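Local coordinates for polysaccharide deacetylase-like protein (PDB 4V33) that is a putative zinc-binding polysaccharide deacetylase, one of two implicated in osmotic stability and cell shape maintenance of Bacillus anthracis, at residues A[162-176]-A[345-359]. Numbering follows the deposited sequence.
Sequences DLFVSPANFEAQMKY and RIHHTTTVEQFASSI. With ACT (acetate ion), chain E.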
ATOM      1  N   ASP A 162     -13.410  22.753   3.540  1.00 19.54           N
ATOM      2  CA  ASP A 162     -13.424  21.292   3.578  1.00 18.81           C
ATOM      3  C   ASP A 162     -12.041  20.669   3.382  1.00 16.84           C
ATOM      4  O   ASP A 162     -11.763  19.574   3.870  1.00 17.81           O
ATOM      5  CB  ASP A 162     -14.406  20.748   2.534  1.00 25.02           C
ATOM      6  CG  ASP A 162     -14.351  19.241   2.420  1.00 24.22           C
ATOM      7  OD1 ASP A 162     -14.776  18.546   3.366  1.00 23.07           O
ATOM      8  OD2 ASP A 162     -13.870  18.738   1.382  1.00 26.86           O
ATOM      9  N   LEU A 163     -11.174  21.387   2.669  1.00 19.88           N
ATOM     10  CA  LEU A 163      -9.850  20.873   2.340  1.00 18.30           C
ATOM     11  C   LEU A 163      -8.807  21.147   3.420  1.00 20.17           C
ATOM     12  O   LEU A 163      -7.631  20.833   3.232  1.00 18.25           O
ATOM     13  CB  LEU A 163      -9.377  21.456   1.010  1.00 19.64           C
ATOM     14  CG  LEU A 163     -10.254  21.097  -0.189  1.00 19.19           C
ATOM     15  CD1 LEU A 163      -9.688  21.730  -1.458  1.00 24.62           C
ATOM     16  CD2 LEU A 163     -10.366  19.601  -0.347  1.00 22.21           C
ATOM     17  N   PHE A 164      -9.229  21.732   4.543  1.00 16.92           N
ATOM     18  CA  PHE A 164      -8.331  21.968   5.675  1.00 16.61           C
ATOM     19  C   PHE A 164      -8.562  20.988   6.811  1.00 18.31           C
ATOM     20  O   PHE A 164      -9.658  20.924   7.356  1.00 17.34           O
ATOM     21  CB  PHE A 164      -8.529  23.371   6.242  1.00 17.40           C
ATOM     22  CG  PHE A 164      -7.961  24.462   5.382  1.00 21.16           C
ATOM     23  CD1 PHE A 164      -8.596  24.837   4.218  1.00 21.35           C
ATOM     24  CD2 PHE A 164      -6.791  25.111   5.749  1.00 26.36           C
ATOM     25  CE1 PHE A 164      -8.070  25.850   3.416  1.00 30.02           C
ATOM     26  CE2 PHE A 164      -6.263  26.125   4.953  1.00 32.66           C
ATOM     27  CZ  PHE A 164      -6.905  26.487   3.791  1.00 29.43           C
ATOM     28  N   VAL A 165      -7.525  20.249   7.183  1.00 14.10           N
ATOM     29  CA  VAL A 165      -7.542  19.458   8.417  1.00 13.48           C
ATOM     30  C   VAL A 165      -6.557  20.115   9.383  1.00 15.61           C
ATOM     31  O   VAL A 165      -5.423  20.395   9.022  1.00 16.33           O
ATOM     32  CB  VAL A 165      -7.172  17.984   8.137  1.00 14.91           C
ATOM     33  CG1 VAL A 165      -6.910  17.206   9.435  1.00 14.93           C
ATOM     34  CG2 VAL A 165      -8.272  17.316   7.319  1.00 15.05           C
ATOM     35  N   SER A 166      -6.993  20.421  10.601  1.00 16.71           N
ATOM     36  CA  SER A 166      -6.104  21.117  11.531  1.00 16.17           C
ATOM     37  C   SER A 166      -4.928  20.236  11.914  1.00 14.47           C
ATOM     38  O   SER A 166      -5.052  19.019  11.916  1.00 15.63           O
ATOM     39  CB  SER A 166      -6.859  21.531  12.790  1.00 16.94           C
ATOM     40  OG  SER A 166      -7.291  20.387  13.519  1.00 16.81           O
ATOM     41  N   PRO A 167      -3.782  20.847  12.243  1.00 15.16           N
ATOM     42  CA  PRO A 167      -2.648  20.036  12.701  1.00 17.55           C
ATOM     43  C   PRO A 167      -3.012  19.160  13.908  1.00 15.74           C
ATOM     44  O   PRO A 167      -2.540  18.025  13.982  1.00 15.97           O
ATOM     45  CB  PRO A 167      -1.599  21.088  13.062  1.00 19.89           C
ATOM     46  CG  PRO A 167      -1.885  22.209  12.086  1.00 21.06           C
ATOM     47  CD  PRO A 167      -3.393  22.245  11.976  1.00 17.22           C
ATOM     48  N   ALA A 168      -3.837  19.668  14.819  1.00 17.06           N
ATOM     49  CA  ALA A 168      -4.272  18.862  15.963  1.00 16.11           C
ATOM     50  C   ALA A 168      -5.073  17.631  15.540  1.00 15.53           C
ATOM     51  O   ALA A 168      -4.819  16.525  16.015  1.00 15.46           O
ATOM     52  CB  ALA A 168      -5.075  19.711  16.946  1.00 17.48           C
ATOM     53  N   ASN A 169      -6.041  17.809  14.647  1.00 14.89           N
ATOM     54  CA  ASN A 169      -6.812  16.661  14.175  1.00 14.43           C
ATOM     55  C   ASN A 169      -5.984  15.706  13.323  1.00 12.81           C
ATOM     56  O   ASN A 169      -6.160  14.481  13.407  1.00 14.02           O
ATOM     57  CB  ASN A 169      -8.084  17.108  13.454  1.00 15.12           C
ATOM     58  CG  ASN A 169      -9.121  17.648  14.414  1.00 19.40           C
ATOM     59  OD1 ASN A 169      -9.048  17.400  15.620  1.00 21.52           O
ATOM     60  ND2 ASN A 169     -10.093  18.381  13.891  1.00 22.36           N
ATOM     61  N   PHE A 170      -5.075  16.251  12.513  1.00 13.66           N
ATOM     62  CA  PHE A 170      -4.171  15.401  11.748  1.00 12.93           C
ATOM     63  C   PHE A 170      -3.335  14.538  12.691  1.00 12.42           C
ATOM     64  O   PHE A 170      -3.187  13.337  12.475  1.00 13.47           O
ATOM     65  CB  PHE A 170      -3.252  16.229  10.840  1.00 14.04           C
ATOM     66  CG  PHE A 170      -2.252  15.394  10.098  1.00 12.54           C
ATOM     67  CD1 PHE A 170      -2.666  14.540   9.078  1.00 13.43           C
ATOM     68  CD2 PHE A 170      -0.907  15.415  10.450  1.00 12.73           C
ATOM     69  CE1 PHE A 170      -1.759  13.735   8.405  1.00 15.24           C
ATOM     70  CE2 PHE A 170       0.021  14.613   9.771  1.00 12.91           C
ATOM     71  CZ  PHE A 170      -0.407  13.774   8.746  1.00 13.89           C
ATOM     72  N   GLU A 171      -2.806  15.147  13.749  1.00 12.81           N
ATOM     73  CA  GLU A 171      -2.025  14.391  14.716  1.00 14.00           C
ATOM     74  C   GLU A 171      -2.858  13.287  15.356  1.00 14.70           C
ATOM     75  O   GLU A 171      -2.366  12.182  15.560  1.00 14.81           O
ATOM     76  CB  GLU A 171      -1.423  15.313  15.783  1.00 14.69           C
ATOM     77  CG  GLU A 171      -0.559  14.561  16.789  1.00 17.06           C
ATOM     78  CD  GLU A 171       0.250  15.471  17.685  1.00 23.53           C
ATOM     79  OE1 GLU A 171       0.492  16.638  17.313  1.00 24.58           O
ATOM     80  OE2 GLU A 171       0.650  15.007  18.776  1.00 24.59           O
ATOM     81  N   ALA A 172      -4.118  13.584  15.672  1.00 13.36           N
ATOM     82  CA  ALA A 172      -4.979  12.599  16.322  1.00 13.32           C
ATOM     83  C   ALA A 172      -5.237  11.421  15.387  1.00 14.36           C
ATOM     84  O   ALA A 172      -5.296  10.272  15.831  1.00 15.40           O
ATOM     85  CB  ALA A 172      -6.292  13.239  16.764  1.00 15.71           C
ATOM     86  N   GLN A 173      -5.380  11.713  14.097  1.00 13.63           N
ATOM     87  CA  GLN A 173      -5.592  10.676  13.087  1.00 12.74           C
ATOM     88  C   GLN A 173      -4.349   9.806  12.917  1.00 14.92           C
ATOM     89  O   GLN A 173      -4.439   8.570  12.885  1.00 14.66           O
ATOM     90  CB  GLN A 173      -6.021  11.320  11.768  1.00 12.91           C
ATOM     91  CG  GLN A 173      -7.427  11.917  11.860  1.00 12.06           C
ATOM     92  CD  GLN A 173      -7.698  12.982  10.807  1.00 14.02           C
ATOM     93  OE1 GLN A 173      -7.008  13.070   9.789  1.00 14.60           O
ATOM     94  NE2 GLN A 173      -8.713  13.797  11.050  1.00 13.53           N
ATOM     95  N   MET A 174      -3.188  10.443  12.834  1.00 13.53           N
ATOM     96  CA  MET A 174      -1.941   9.692  12.732  1.00 13.28           C
ATOM     97  C   MET A 174      -1.670   8.888  14.004  1.00 15.41           C
ATOM     98  O   MET A 174      -1.152   7.768  13.942  1.00 15.50           O
ATOM     99  CB  MET A 174      -0.775  10.618  12.408  1.00 14.07           C
ATOM    100  CG  MET A 174      -0.897  11.311  11.061  1.00 13.49           C
ATOM    101  SD  MET A 174      -0.937  10.198   9.619  1.00 14.80           S
ATOM    102  CE  MET A 174      -2.692  10.148   9.262  1.00 15.33           C
ATOM    103  N   LYS A 175      -2.037   9.444  15.153  1.00 13.53           N
ATOM    104  CA  LYS A 175      -1.864   8.726  16.412  1.00 14.16           C
ATOM    105  C   LYS A 175      -2.745   7.483  16.427  1.00 14.42           C
ATOM    106  O   LYS A 175      -2.360   6.446  16.983  1.00 16.02           O
ATOM    107  CB  LYS A 175      -2.191   9.629  17.610  1.00 16.67           C
ATOM    108  CG  LYS A 175      -1.958   8.971  18.960  1.00 20.87           C
ATOM    109  CD  LYS A 175      -2.212   9.947  20.093  1.00 23.45           C
ATOM    110  CE  LYS A 175      -1.819   9.364  21.451  1.00 27.75           C
ATOM    111  NZ  LYS A 175      -2.709   8.251  21.882  1.00 28.85           N
ATOM    112  N   TYR A 176      -3.924   7.582  15.819  1.00 15.01           N
ATOM    113  CA  TYR A 176      -4.783   6.407  15.690  1.00 15.09           C
ATOM    114  C   TYR A 176      -4.068   5.307  14.897  1.00 15.72           C
ATOM    115  O   TYR A 176      -4.098   4.137  15.284  1.00 16.31           O
ATOM    116  CB  TYR A 176      -6.143   6.756  15.064  1.00 14.89           C
ATOM    117  CG  TYR A 176      -7.051   5.548  14.955  1.00 12.72           C
ATOM    118  CD1 TYR A 176      -7.008   4.731  13.836  1.00 15.25           C
ATOM    119  CD2 TYR A 176      -7.923   5.210  15.981  1.00 17.35           C
ATOM    120  CE1 TYR A 176      -7.810   3.605  13.736  1.00 18.08           C
ATOM    121  CE2 TYR A 176      -8.735   4.085  15.886  1.00 18.73           C
ATOM    122  CZ  TYR A 176      -8.672   3.294  14.756  1.00 19.97           C
ATOM    123  OH  TYR A 176      -9.470   2.172  14.653  1.00 21.62           O
ATOM    124  N   ARG A 345     -11.235  10.093   1.177  1.00 14.62           N
ATOM    125  CA  ARG A 345     -11.145  11.529   1.413  1.00 13.18           C
ATOM    126  C   ARG A 345     -11.298  11.853   2.896  1.00 15.03           C
ATOM    127  O   ARG A 345     -12.249  11.406   3.531  1.00 20.12           O
ATOM    128  CB  ARG A 345     -12.235  12.244   0.617  1.00 18.48           C
ATOM    129  CG  ARG A 345     -12.294  13.740   0.849  1.00 19.38           C
ATOM    130  CD  ARG A 345     -13.408  14.392   0.016  1.00 21.49           C
ATOM    131  NE  ARG A 345     -13.150  14.355  -1.421  1.00 24.53           N
ATOM    132  CZ  ARG A 345     -12.398  15.241  -2.067  1.00 21.60           C
ATOM    133  NH1 ARG A 345     -11.797  16.221  -1.403  1.00 23.99           N
ATOM    134  NH2 ARG A 345     -12.230  15.134  -3.384  1.00 25.07           N
ATOM    135  N   ILE A 346     -10.346  12.601   3.445  1.00 13.40           N
ATOM    136  CA  ILE A 346     -10.508  13.137   4.792  1.00 13.09           C
ATOM    137  C   ILE A 346     -10.996  14.584   4.718  1.00 13.99           C
ATOM    138  O   ILE A 346     -10.492  15.381   3.925  1.00 17.39           O
ATOM    139  CB  ILE A 346      -9.211  13.039   5.618  1.00 13.49           C
ATOM    140  CG1 ILE A 346      -8.696  11.592   5.636  1.00 16.12           C
ATOM    141  CG2 ILE A 346      -9.452  13.561   7.037  1.00 14.76           C
ATOM    142  CD1 ILE A 346      -9.745  10.548   6.015  1.00 19.25           C
ATOM    143  N   HIS A 347     -11.999  14.913   5.532  1.00 13.04           N
ATOM    144  CA  HIS A 347     -12.639  16.224   5.503  1.00 14.01           C
ATOM    145  C   HIS A 347     -12.252  17.072   6.706  1.00 13.00           C
ATOM    146  O   HIS A 347     -11.834  16.551   7.740  1.00 13.40           O
ATOM    147  CB  HIS A 347     -14.157  16.057   5.558  1.00 14.51           C
ATOM    148  CG  HIS A 347     -14.727  15.280   4.414  1.00 17.50           C
ATOM    149  ND1 HIS A 347     -15.153  15.885   3.250  1.00 21.36           N
ATOM    150  CD2 HIS A 347     -14.966  13.956   4.264  1.00 23.10           C
ATOM    151  CE1 HIS A 347     -15.624  14.962   2.429  1.00 21.86           C
ATOM    152  NE2 HIS A 347     -15.518  13.784   3.017  1.00 23.61           N
ATOM    153  N   HIS A 348     -12.438  18.381   6.574  1.00 12.89           N
ATOM    154  CA  HIS A 348     -12.281  19.305   7.696  1.00 13.15           C
ATOM    155  C   HIS A 348     -13.029  18.832   8.941  1.00 14.45           C
ATOM    156  O   HIS A 348     -12.545  18.980  10.067  1.00 14.36           O
ATOM    157  CB  HIS A 348     -12.800  20.688   7.293  1.00 14.00           C
ATOM    158  CG  HIS A 348     -12.728  21.705   8.391  1.00 14.34           C
ATOM    159  ND1 HIS A 348     -11.541  22.284   8.794  1.00 16.26           N
ATOM    160  CD2 HIS A 348     -13.694  22.253   9.162  1.00 14.43           C
ATOM    161  CE1 HIS A 348     -11.785  23.146   9.767  1.00 17.22           C
ATOM    162  NE2 HIS A 348     -13.084  23.143  10.013  1.00 19.71           N
ATOM    163  N   THR A 349     -14.210  18.262   8.730  1.00 12.64           N
ATOM    164  CA  THR A 349     -15.083  17.850   9.834  1.00 12.59           C
ATOM    165  C   THR A 349     -14.871  16.409  10.323  1.00 12.86           C
ATOM    166  O   THR A 349     -15.528  15.986  11.281  1.00 13.55           O
ATOM    167  CB  THR A 349     -16.564  17.969   9.437  1.00 13.76           C
ATOM    168  OG1 THR A 349     -16.818  17.142   8.289  1.00 16.78           O
ATOM    169  CG2 THR A 349     -16.929  19.414   9.113  1.00 14.98           C
ATOM    170  N   THR A 350     -13.986  15.665   9.669  1.00 12.69           N
ATOM    171  CA  THR A 350     -13.782  14.253  10.006  1.00 11.76           C
ATOM    172  C   THR A 350     -13.271  14.083  11.428  1.00 12.03           C
ATOM    173  O   THR A 350     -12.287  14.693  11.805  1.00 14.19           O
ATOM    174  CB  THR A 350     -12.792  13.607   9.029  1.00 13.45           C
ATOM    175  OG1 THR A 350     -13.359  13.623   7.707  1.00 14.00           O
ATOM    176  CG2 THR A 350     -12.505  12.157   9.433  1.00 13.25           C
ATOM    177  N   THR A 351     -13.963  13.253  12.209  1.00 12.56           N
ATOM    178  CA  THR A 351     -13.541  12.916  13.574  1.00 12.94           C
ATOM    179  C   THR A 351     -12.630  11.696  13.520  1.00 12.62           C
ATOM    180  O   THR A 351     -12.521  11.036  12.486  1.00 13.30           O
ATOM    181  CB  THR A 351     -14.746  12.562  14.459  1.00 14.28           C
ATOM    182  OG1 THR A 351     -15.338  11.333  14.003  1.00 13.90           O
ATOM    183  CG2 THR A 351     -15.797  13.671  14.428  1.00 14.28           C
ATOM    184  N   VAL A 352     -12.002  11.363  14.644  1.00 13.54           N
ATOM    185  CA  VAL A 352     -11.164  10.167  14.667  1.00 13.04           C
ATOM    186  C   VAL A 352     -12.008   8.908  14.462  1.00 15.08           C
ATOM    187  O   VAL A 352     -11.571   7.956  13.810  1.00 14.77           O
ATOM    188  CB  VAL A 352     -10.320  10.081  15.949  1.00 14.67           C
ATOM    189  CG1 VAL A 352      -9.499   8.790  15.969  1.00 19.19           C
ATOM    190  CG2 VAL A 352      -9.390  11.264  16.019  1.00 15.91           C
ATOM    191  N   GLU A 353     -13.225   8.917  14.997  1.00 14.02           N
ATOM    192  CA  GLU A 353     -14.145   7.803  14.820  1.00 14.11           C
ATOM    193  C   GLU A 353     -14.516   7.616  13.341  1.00 14.43           C
ATOM    194  O   GLU A 353     -14.542   6.498  12.831  1.00 16.36           O
ATOM    195  CB  GLU A 353     -15.402   8.018  15.664  1.00 15.14           C
ATOM    196  CG  GLU A 353     -15.166   7.974  17.185  1.00 19.26           C
ATOM    197  CD  GLU A 353     -14.474   9.216  17.764  1.00 20.38           C
ATOM    198  OE1 GLU A 353     -14.553  10.333  17.192  1.00 15.13           O
ATOM    199  OE2 GLU A 353     -13.860   9.066  18.849  1.00 31.15           O
ATOM    200  N   GLN A 354     -14.810   8.716  12.656  1.00 13.38           N
ATOM    201  CA  GLN A 354     -15.130   8.642  11.232  1.00 13.58           C
ATOM    202  C   GLN A 354     -13.918   8.193  10.421  1.00 14.30           C
ATOM    203  O   GLN A 354     -14.037   7.399   9.479  1.00 14.16           O
ATOM    204  CB  GLN A 354     -15.644   9.994  10.739  1.00 12.96           C
ATOM    205  CG  GLN A 354     -17.048  10.300  11.207  1.00 13.81           C
ATOM    206  CD  GLN A 354     -17.476  11.716  10.887  1.00 15.96           C
ATOM    207  OE1 GLN A 354     -16.680  12.656  10.969  1.00 15.41           O
ATOM    208  NE2 GLN A 354     -18.749  11.883  10.530  1.00 19.86           N
ATOM    209  N   PHE A 355     -12.755   8.717  10.791  1.00 13.09           N
ATOM    210  CA  PHE A 355     -11.481   8.327  10.188  1.00 13.50           C
ATOM    211  C   PHE A 355     -11.292   6.815  10.316  1.00 13.66           C
ATOM    212  O   PHE A 355     -11.060   6.108   9.318  1.00 14.57           O
ATOM    213  CB  PHE A 355     -10.354   9.086  10.917  1.00 14.49           C
ATOM    214  CG  PHE A 355      -8.954   8.715  10.481  1.00 11.08           C
ATOM    215  CD1 PHE A 355      -8.393   9.280   9.340  1.00 13.02           C
ATOM    216  CD2 PHE A 355      -8.185   7.842  11.244  1.00 13.82           C
ATOM    217  CE1 PHE A 355      -7.089   8.955   8.960  1.00 12.54           C
ATOM    218  CE2 PHE A 355      -6.888   7.521  10.865  1.00 15.06           C
ATOM    219  CZ  PHE A 355      -6.348   8.077   9.721  1.00 13.67           C
ATOM    220  N   ALA A 356     -11.413   6.315  11.540  1.00 12.53           N
ATOM    221  CA  ALA A 356     -11.266   4.891  11.813  1.00 14.22           C
ATOM    222  C   ALA A 356     -12.241   4.036  11.002  1.00 16.19           C
ATOM    223  O   ALA A 356     -11.856   3.028  10.427  1.00 15.99           O
ATOM    224  CB  ALA A 356     -11.448   4.627  13.303  1.00 14.99           C
ATOM    225  N   SER A 357     -13.508   4.437  10.950  1.00 14.99           N
ATOM    226  CA  SER A 357     -14.500   3.667  10.204  1.00 16.51           C
ATOM    227  C   SER A 357     -14.176   3.577   8.717  1.00 16.77           C
ATOM    228  O   SER A 357     -14.488   2.572   8.069  1.00 18.13           O
ATOM    229  CB  SER A 357     -15.889   4.274  10.381  1.00 18.60           C
ATOM    230  OG  SER A 357     -16.334   4.069  11.699  1.00 24.75           O
ATOM    231  N   SER A 358     -13.553   4.626   8.189  1.00 14.80           N
ATOM    232  CA  SER A 358     -13.294   4.742   6.752  1.00 15.48           C
ATOM    233  C   SER A 358     -12.084   3.925   6.312  1.00 17.37           C
ATOM    234  O   SER A 358     -11.911   3.680   5.113  1.00 18.92           O
ATOM    235  CB  SER A 358     -13.100   6.210   6.355  1.00 16.92           C
ATOM    236  OG  SER A 358     -11.813   6.687   6.725  1.00 18.89           O
ATOM    237  N   ILE A 359     -11.252   3.505   7.263  1.00 15.66           N
ATOM    238  CA  ILE A 359     -10.046   2.740   6.915  1.00 17.26           C
ATOM    239  C   ILE A 359     -10.012   1.298   7.420  1.00 21.40           C
ATOM    240  O   ILE A 359      -9.261   0.480   6.889  1.00 24.09           O
ATOM    241  CB  ILE A 359      -8.765   3.433   7.421  1.00 15.76           C
ATOM    242  CG1 ILE A 359      -8.741   3.459   8.956  1.00 15.71           C
ATOM    243  CG2 ILE A 359      -8.641   4.827   6.822  1.00 16.71           C
ATOM    244  CD1 ILE A 359      -7.476   4.066   9.547  1.00 18.38           C
TER
HETATM  245  C   ACT E1363      -8.375  -0.930  13.456  1.00 33.64           C
HETATM  246  O   ACT E1363      -8.432   0.235  13.012  1.00 24.73           O
HETATM  247  OXT ACT E1363      -7.802  -1.760  12.720  1.00 36.12           O
HETATM  248  CH3 ACT E1363      -8.960  -1.306  14.786  1.00 39.14           C
HETATM  249  O   HOH W   1      -9.403  17.908   3.947  1.00 18.53           O
HETATM  250  O   HOH W   2     -15.694  19.273   5.871  1.00 18.93           O
HETATM  251  O   HOH W   3     -11.755  16.846   1.461  1.00 23.12           O
HETATM  252  O   HOH W   4      -9.799  18.833  11.019  0.77 16.63           O
HETATM  253  O   HOH W   5     -10.181  14.202  13.600  0.90 13.63           O
HETATM  254  O   HOH W   6     -10.468  16.207  10.289  1.00 14.00           O
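Asp162 and His348 bring the two backbones together, their CA atoms 4.7 Å apart, and His348 N donates to Asp162 O. From there the chains run on into helices 167-176 and 352-359, whose axes approach to 9.9 Å at a crossing angle of -43°. Each helix starts with a side-chain cap: Ser166 OG accepts from Asn169 N, while Thr351 and Gln354 form a reciprocal capping box.

Two histidines of the type I turn 347-350 grip the other segment. His347 ND1 gives its proton to the syn lone pair of Asp162 OD1 at 2.7 Å; the oxygen lies in the imidazole plane, although carboxylate and ring are turned 48° apart. The His348 ring, swung anti to its own backbone nitrogen (chi1 178°), presents ND1 to Phe164 O at 2.7 Å; the oxygen lies close to the ring plane, whereas ND1 is tilted from the carbonyl plane. A water that accepts from Arg345 NH1 lies within hydrogen-bonding distance of Asp162 OD2 and Ile346 O, between two charges that make no direct salt bridge.

Between the helices, Gln173 CB sits 3.7 Å from the Phe355 ring centroid, a CH-pi contact over the face. The extended Gln173 chain then carries the amide past Ile346 CG2; NE2 donates to two waters, one of which donates to Thr350 O while the other lies near Thr350 O and His347 O, and OE1 is held by Tyr149 OH. Tyr176 is a knob in the hole formed by Val352, Phe355, Ala356 and Ile359, tightest where its CZ meets Ala356 CB at 3.4 Å. Its hydroxyl donates to an acetate, probably from the crystallisation liquor, also bound by Tyr182 and Lys198.

The contact thus joins the first and last helices of the deacetylase barrel. Strand 146-149 lies against both segments, with Tyr149 touching Met174, Ile346 and Phe355, while helix 211-221 packs on Phe170 and Met174.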